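Local structure of acetyltransferase, GNAT family (Colwellia psychrerythraea, 3IWG) at residues V155-G163 with G211-R219; Y172-F183 with A194-Q202. The protein probably transfers an acyl group, such as acetyl from acetyl-coenzyme A, to an acceptor substrate. All blocks are in the same frame, centred on the assembly; numbering follows the deposited sequence.

Contact 1. Residues V155-G163 with G211-R219. With SO4 (sulfate ion), chain C.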
# COMPACT_ATOMS: atom_id res chain seq x y z
N VAL A 155 -4.67 11.11 3.03
CA VAL A 155 -5.52 10.29 2.13
C VAL A 155 -6.73 11.08 1.67
O VAL A 155 -7.01 11.18 0.47
CB VAL A 155 -5.94 8.95 2.81
CG1 VAL A 155 -7.17 8.32 2.14
CG2 VAL A 155 -4.71 7.96 2.84
N THR A 156 -7.39 11.70 2.62
CA THR A 156 -8.48 12.60 2.30
C THR A 156 -8.04 13.75 1.39
O THR A 156 -8.71 14.07 0.40
CB THR A 156 -9.02 13.20 3.59
OG1 THR A 156 -9.50 12.15 4.42
CG2 THR A 156 -10.13 14.17 3.29
N PHE A 157 -6.92 14.37 1.73
CA PHE A 157 -6.39 15.43 0.86
C PHE A 157 -6.15 14.94 -0.61
O PHE A 157 -6.62 15.55 -1.57
CB PHE A 157 -5.11 16.01 1.50
CG PHE A 157 -4.48 17.09 0.68
CD1 PHE A 157 -3.42 16.81 -0.13
CD2 PHE A 157 -4.99 18.39 0.73
CE1 PHE A 157 -2.84 17.78 -0.89
CE2 PHE A 157 -4.42 19.37 -0.01
CZ PHE A 157 -3.34 19.07 -0.85
N ALA A 158 -5.49 13.79 -0.77
CA ALA A 158 -5.22 13.32 -2.11
C ALA A 158 -6.50 12.86 -2.80
O ALA A 158 -6.68 13.14 -3.98
CB ALA A 158 -4.19 12.20 -2.10
N ALA A 159 -7.38 12.18 -2.08
CA ALA A 159 -8.61 11.68 -2.69
C ALA A 159 -9.41 12.86 -3.25
O ALA A 159 -9.89 12.82 -4.41
CB ALA A 159 -9.47 10.87 -1.67
N ALA A 160 -9.55 13.91 -2.44
CA ALA A 160 -10.28 15.11 -2.83
C ALA A 160 -9.60 15.83 -4.00
O ALA A 160 -10.28 16.38 -4.85
CB ALA A 160 -10.43 16.07 -1.63
N ASN A 161 -8.27 15.80 -4.07
CA ASN A 161 -7.58 16.59 -5.11
C ASN A 161 -7.23 15.83 -6.35
O ASN A 161 -7.24 16.41 -7.40
CB ASN A 161 -6.33 17.27 -4.57
CG ASN A 161 -6.66 18.44 -3.73
OD1 ASN A 161 -7.11 19.47 -4.24
ND2 ASN A 161 -6.49 18.31 -2.42
N ILE A 162 -6.89 14.56 -6.27
CA ILE A 162 -6.55 13.84 -7.53
C ILE A 162 -7.51 12.67 -7.83
O ILE A 162 -7.34 11.99 -8.83
CB ILE A 162 -5.09 13.29 -7.52
CG1 ILE A 162 -4.92 12.22 -6.42
CG2 ILE A 162 -4.07 14.42 -7.34
CD1 ILE A 162 -3.59 11.46 -6.45
N GLY A 163 -8.48 12.39 -6.98
CA GLY A 163 -9.49 11.36 -7.31
C GLY A 163 -9.01 9.89 -7.28
O GLY A 163 -9.77 9.00 -7.63
N GLY A 211 7.22 14.10 -6.22
CA GLY A 211 5.83 14.37 -6.63
C GLY A 211 5.22 15.37 -5.66
O GLY A 211 5.70 15.53 -4.55
N MSE A 212 4.20 16.07 -6.11
CA MSE A 212 3.46 16.96 -5.26
C MSE A 212 1.98 17.05 -5.66
O MSE A 212 1.61 16.81 -6.81
CB MSE A 212 3.98 18.40 -5.27
CG MSE A 212 5.17 18.72 -6.11
SE MSE A 212 4.77 19.15 -7.94
CE MSE A 212 4.93 17.46 -8.84
N ILE A 213 1.16 17.41 -4.67
CA ILE A 213 -0.21 17.79 -4.88
C ILE A 213 -0.48 19.09 -4.14
O ILE A 213 -0.27 19.18 -2.93
CB ILE A 213 -1.20 16.73 -4.28
CG1 ILE A 213 -0.96 15.32 -4.84
CG2 ILE A 213 -2.62 17.18 -4.54
CD1 ILE A 213 -1.81 14.15 -4.03
N VAL A 214 -0.96 20.08 -4.87
CA VAL A 214 -1.33 21.36 -4.27
C VAL A 214 -2.79 21.35 -4.07
O VAL A 214 -3.50 20.89 -4.96
CB VAL A 214 -0.98 22.56 -5.19
CG1 VAL A 214 -1.53 23.87 -4.60
CG2 VAL A 214 0.48 22.63 -5.39
N ALA A 215 -3.26 21.84 -2.94
CA ALA A 215 -4.71 21.91 -2.71
C ALA A 215 -5.35 22.69 -3.85
O ALA A 215 -4.88 23.76 -4.25
CB ALA A 215 -5.05 22.58 -1.39
N GLN A 216 -6.43 22.13 -4.36
CA GLN A 216 -7.17 22.74 -5.47
C GLN A 216 -7.73 24.10 -5.07
O GLN A 216 -8.04 24.90 -5.92
CB GLN A 216 -8.30 21.82 -5.95
CG GLN A 216 -8.85 22.09 -7.35
CD GLN A 216 -7.76 22.48 -8.42
OE1 GLN A 216 -6.70 21.82 -8.54
NE2 GLN A 216 -8.02 23.58 -9.19
N SER A 217 -7.85 24.35 -3.77
CA SER A 217 -8.26 25.67 -3.24
C SER A 217 -7.16 26.75 -3.23
O SER A 217 -7.40 27.87 -2.82
CB SER A 217 -8.79 25.50 -1.82
OG SER A 217 -7.82 24.90 -1.03
N ASN A 218 -5.95 26.39 -3.64
CA ASN A 218 -4.78 27.25 -3.52
C ASN A 218 -3.88 27.15 -4.76
O ASN A 218 -2.68 27.26 -4.67
CB ASN A 218 -3.99 26.88 -2.25
CG ASN A 218 -4.73 27.27 -0.98
OD1 ASN A 218 -4.51 28.35 -0.41
ND2 ASN A 218 -5.63 26.41 -0.55
N ARG A 219 -4.49 26.95 -5.92
CA ARG A 219 -3.75 27.00 -7.16
C ARG A 219 -3.40 28.44 -7.49
O ARG A 219 -4.13 29.38 -7.15
CB ARG A 219 -4.54 26.35 -8.32
CG ARG A 219 -5.11 24.92 -7.97
CD ARG A 219 -4.06 23.97 -7.38
NE ARG A 219 -2.90 23.84 -8.26
CZ ARG A 219 -2.80 23.00 -9.28
NH1 ARG A 219 -1.66 22.97 -9.99
NH2 ARG A 219 -3.77 22.14 -9.58
S SO4 C . 0.47 25.69 -8.56
O1 SO4 C . -0.90 26.21 -8.47
O2 SO4 C . 0.50 24.36 -9.17
O3 SO4 C . 0.99 25.71 -7.22
O4 SO4 C . 1.34 26.50 -9.45

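Contact 2. Residues Y172-F183 with A194-Q202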
# COMPACT_ATOMS: atom_id res chain seq x y z
N TYR A 172 -0.61 3.19 -0.21
CA TYR A 172 0.53 3.87 -0.86
C TYR A 172 1.18 4.88 0.08
O TYR A 172 2.39 4.89 0.30
CB TYR A 172 0.02 4.58 -2.08
CG TYR A 172 1.03 5.39 -2.79
CD1 TYR A 172 1.87 4.82 -3.73
CD2 TYR A 172 1.13 6.75 -2.55
CE1 TYR A 172 2.84 5.60 -4.38
CE2 TYR A 172 2.09 7.53 -3.16
CZ TYR A 172 2.93 6.95 -4.07
OH TYR A 172 3.84 7.72 -4.71
N TYR A 173 0.33 5.66 0.73
CA TYR A 173 0.78 6.63 1.70
C TYR A 173 1.26 5.99 2.99
O TYR A 173 2.22 6.44 3.54
CB TYR A 173 -0.30 7.67 1.95
CG TYR A 173 -0.43 8.78 0.94
CD1 TYR A 173 0.65 9.22 0.17
CD2 TYR A 173 -1.63 9.50 0.86
CE1 TYR A 173 0.50 10.31 -0.72
CE2 TYR A 173 -1.78 10.60 -0.02
CZ TYR A 173 -0.72 10.99 -0.78
OH TYR A 173 -0.92 12.08 -1.60
N GLY A 174 0.66 4.89 3.42
CA GLY A 174 1.17 4.20 4.63
C GLY A 174 2.61 3.76 4.44
O GLY A 174 3.50 3.92 5.28
N ASN A 175 2.85 3.20 3.28
CA ASN A 175 4.17 2.80 2.92
C ASN A 175 5.12 4.00 2.79
O ASN A 175 6.25 3.93 3.25
CB ASN A 175 4.09 2.01 1.64
CG ASN A 175 5.42 1.40 1.27
OD1 ASN A 175 5.94 1.72 0.24
ND2 ASN A 175 5.93 0.49 2.10
N LEU A 176 4.69 5.11 2.19
CA LEU A 176 5.62 6.26 2.10
C LEU A 176 5.99 6.80 3.49
O LEU A 176 7.13 7.19 3.74
CB LEU A 176 5.04 7.35 1.23
CG LEU A 176 5.37 7.52 -0.27
CD1 LEU A 176 5.77 6.29 -1.06
CD2 LEU A 176 4.23 8.25 -0.94
N ILE A 177 5.02 6.81 4.40
CA ILE A 177 5.22 7.30 5.74
C ILE A 177 6.32 6.48 6.41
O ILE A 177 7.25 7.05 7.00
CB ILE A 177 3.92 7.22 6.52
CG1 ILE A 177 2.98 8.37 6.12
CG2 ILE A 177 4.21 7.19 8.04
CD1 ILE A 177 1.72 8.41 6.85
N GLU A 178 6.25 5.15 6.27
CA GLU A 178 7.25 4.25 6.85
C GLU A 178 8.59 4.46 6.23
O GLU A 178 9.62 4.34 6.92
CB GLU A 178 6.88 2.79 6.64
CG GLU A 178 5.59 2.39 7.40
CD GLU A 178 5.36 0.87 7.38
OE1 GLU A 178 6.33 0.13 7.65
OE2 GLU A 178 4.21 0.45 7.11
N ARG A 179 8.60 4.81 4.95
CA ARG A 179 9.88 5.07 4.27
C ARG A 179 10.36 6.51 4.55
O ARG A 179 11.41 6.87 4.11
CB ARG A 179 9.76 4.86 2.76
CG ARG A 179 9.47 3.44 2.30
CD ARG A 179 9.15 3.34 0.76
NE ARG A 179 10.27 3.76 -0.11
CZ ARG A 179 11.35 3.00 -0.37
NH1 ARG A 179 11.47 1.77 0.13
NH2 ARG A 179 12.33 3.46 -1.14
N LYS A 180 9.57 7.31 5.29
CA LYS A 180 9.86 8.74 5.49
C LYS A 180 9.99 9.57 4.18
O LYS A 180 10.86 10.44 4.04
CB LYS A 180 11.09 8.87 6.40
CG LYS A 180 11.04 7.92 7.63
CD LYS A 180 12.00 8.37 8.73
CE LYS A 180 12.13 7.33 9.90
NZ LYS A 180 13.59 7.06 10.21
N GLU A 181 9.11 9.30 3.23
CA GLU A 181 9.17 9.98 1.94
C GLU A 181 8.08 11.00 1.75
O GLU A 181 8.03 11.68 0.70
CB GLU A 181 9.18 8.96 0.81
CG GLU A 181 10.44 8.14 0.78
CD GLU A 181 10.41 7.00 -0.22
OE1 GLU A 181 9.31 6.66 -0.69
OE2 GLU A 181 11.48 6.42 -0.52
N LEU A 182 7.16 11.11 2.70
CA LEU A 182 6.00 11.98 2.50
C LEU A 182 6.09 13.21 3.38
O LEU A 182 6.46 13.10 4.54
CB LEU A 182 4.71 11.20 2.78
CG LEU A 182 3.32 11.90 2.63
CD1 LEU A 182 3.02 12.33 1.22
CD2 LEU A 182 2.22 10.94 3.15
N PHE A 183 5.74 14.38 2.82
CA PHE A 183 5.73 15.60 3.59
C PHE A 183 4.45 16.41 3.35
O PHE A 183 3.82 16.32 2.31
CB PHE A 183 6.94 16.47 3.24
CG PHE A 183 8.26 15.82 3.55
CD1 PHE A 183 8.78 14.85 2.73
CD2 PHE A 183 9.02 16.22 4.65
CE1 PHE A 183 9.99 14.24 3.02
CE2 PHE A 183 10.24 15.59 4.93
CZ PHE A 183 10.72 14.62 4.09
N ALA A 194 0.94 18.35 -0.46
CA ALA A 194 1.62 17.12 -0.04
C ALA A 194 2.80 16.92 -0.96
O ALA A 194 2.63 17.04 -2.16
CB ALA A 194 0.69 15.91 -0.20
N GLY A 195 3.96 16.56 -0.43
CA GLY A 195 5.13 16.33 -1.25
C GLY A 195 5.71 14.97 -0.98
O GLY A 195 5.68 14.49 0.16
N GLU A 196 6.27 14.37 -2.03
CA GLU A 196 6.94 13.07 -2.00
C GLU A 196 8.39 13.19 -2.48
O GLU A 196 8.65 13.79 -3.51
CB GLU A 196 6.21 12.08 -2.89
CG GLU A 196 4.73 12.01 -2.59
CD GLU A 196 3.94 10.95 -3.41
OE1 GLU A 196 4.54 10.14 -4.17
OE2 GLU A 196 2.70 10.91 -3.27
N CYS A 197 9.32 12.63 -1.71
CA CYS A 197 10.70 12.57 -2.07
C CYS A 197 11.12 11.09 -1.97
O CYS A 197 11.56 10.64 -0.91
CB CYS A 197 11.51 13.41 -1.09
SG CYS A 197 13.29 13.50 -1.42
N ARG A 198 10.98 10.36 -3.08
CA ARG A 198 11.06 8.91 -3.01
C ARG A 198 12.40 8.40 -3.42
O ARG A 198 12.93 8.80 -4.44
CB ARG A 198 10.12 8.29 -3.99
CG ARG A 198 8.62 8.67 -3.85
CD ARG A 198 7.93 8.16 -5.14
NE ARG A 198 6.84 9.03 -5.41
CZ ARG A 198 6.65 9.80 -6.47
NH1 ARG A 198 5.56 10.56 -6.47
NH2 ARG A 198 7.43 9.75 -7.53
N LEU A 199 12.93 7.48 -2.65
CA LEU A 199 14.18 6.86 -3.00
C LEU A 199 13.88 5.68 -3.83
O LEU A 199 12.79 5.15 -3.76
CB LEU A 199 14.93 6.40 -1.75
CG LEU A 199 15.74 7.51 -1.12
CD1 LEU A 199 14.91 8.75 -0.89
CD2 LEU A 199 16.43 6.99 0.21
N PHE A 200 14.86 5.26 -4.61
CA PHE A 200 14.83 4.00 -5.33
C PHE A 200 15.59 2.92 -4.57
O PHE A 200 16.72 3.13 -4.10
CB PHE A 200 15.51 4.19 -6.64
CG PHE A 200 14.76 5.09 -7.56
CD1 PHE A 200 13.78 4.57 -8.39
CD2 PHE A 200 15.04 6.44 -7.61
CE1 PHE A 200 13.11 5.39 -9.27
CE2 PHE A 200 14.34 7.28 -8.46
CZ PHE A 200 13.38 6.76 -9.31
N ASP A 201 15.00 1.74 -4.45
CA ASP A 201 15.68 0.68 -3.72
C ASP A 201 16.82 0.01 -4.53
O ASP A 201 17.74 -0.55 -3.92
CB ASP A 201 14.65 -0.33 -3.18
CG ASP A 201 13.81 0.25 -2.03
OD1 ASP A 201 14.17 1.31 -1.45
OD2 ASP A 201 12.77 -0.35 -1.73
N GLN A 202 16.77 0.08 -5.86
CA GLN A 202 17.79 -0.49 -6.73
C GLN A 202 17.96 0.32 -8.01
O GLN A 202 17.08 1.07 -8.41
CB GLN A 202 17.41 -1.90 -7.15
CG GLN A 202 16.20 -2.46 -6.40
CD GLN A 202 15.28 -3.32 -7.27
OE1 GLN A 202 14.17 -2.88 -7.64
NE2 GLN A 202 15.74 -4.55 -7.61
O HOH W 1 13.11 11.17 1.58

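Contact 1. Residues V155-G163 with G211-R219
Ile-213 on strand 207-214 presses into helix 151-162 with both arms. Its CD1 lies 3.6 Å from CB of Ala-158, a side chain small enough to let strand and helix close up, while its CG2 meets CB of Asn-161 and CE1 of Phe-157. The Phe-157 ring lies alongside, its CG anti to the backbone N (chi1 180°), which carries the ring past Ile-213 to set CE2 3.6 Å from CB of Ala-215. Asn-161 ND2 lies over one face of this ring, toward its rim, and returns to Phe-157 O at 2.9 Å. Asn-161 OD1 takes the backbone N-H of Gln-216 at 2.7 Å, the donor tilted from the carbonyl plane. A leucine in place of Asn-161 would probably leave the Gln-216 N-H without its acceptor and the turn less firmly tied to the helix. Farther out, Gln-216 OE1 receives NH2 of Arg-219 on a lone pair. Arg-219 NE and NH1, with Gly-220 N and Ala-224 N, bind a sulfate, probably from the crystallisation liquor, in the loop that in GNAT relatives holds the coenzyme A pyrophosphate. Tyr-173 of helix 166-178 adjoins Ala-158 and Ile-213, strand 190-199 pairs with Ile-213, and helix 223-237 packs against Val-214.

Contact 2. Residues Y172-F183 with A194-Q202
Arg-179 and Asp-201 form a salt bridge in which NH1 and NH2 both converge on OD1, NH2 at 2.8 Å. Arginine suits this place because its flat group serves two acids at once: NE turns to Glu-181 OE1 at 3.1 Å, and a bend at chi3 (63°) swings the guanidinium between the two carboxylates. Arg-179 NH1 also pairs with Glu-178 of the second subunit. Glu-181 in turn takes the backbone N-H of Leu-199 on OE2 at 2.8 Å, from well above the carboxylate plane. A second charged cluster centres on buried Glu-196, whose OE1 accepts the Tyr-172 hydroxyl at 2.6 Å on its syn side and both NE and NH1 of Arg-198, so three donors hold this oxygen and fix the carboxylate. The backbone beside both clusters is the antiparallel beta hairpin of strands 182-187 and 190-199, reached from helix 166-178 through a Schellman motif at Lys-180, whose positive phi turns the chain. Phe-183 and Gly-195 are a hydrogen-bonded pair, Leu-182 and Glu-196 a non-hydrogen-bonded one, and Cys-197 N binds Glu-181 O at 2.9 Å. Over the sheet face that bears Glu-196, Leu-176 CD2 rests 3.7 Å from the carboxylate carbon CD, and the Tyr-173 ring turns its edge, at CE1, to OE2. On the hairpin's other face, Phe-183 meets Phe-230 and His-234 edge-to-face.

In the fold
Contacts 1 and 2 lie about 17 Å apart between centres, within one GNAT-family region, and along the chain contact 2 is nested inside the loop that contact 1 closes. They use successive helices, 151-162 and 166-178, against neighbouring antiparallel strands, 207-214 and 190-199, whose backbones join through probable hydrogen bonds such as Gly-211 O to Glu-196 N. The Tyr-173 hydroxyl touches Ala-158 and Ile-213, so one side chain bridges both. Contact 1 is partly buried, largely apolar where the helix meets the strand and polar toward its turn. Contact 2 is deeper yet richer in charge, its buried acids matched with arginines, and it alone adjoins the second subunit.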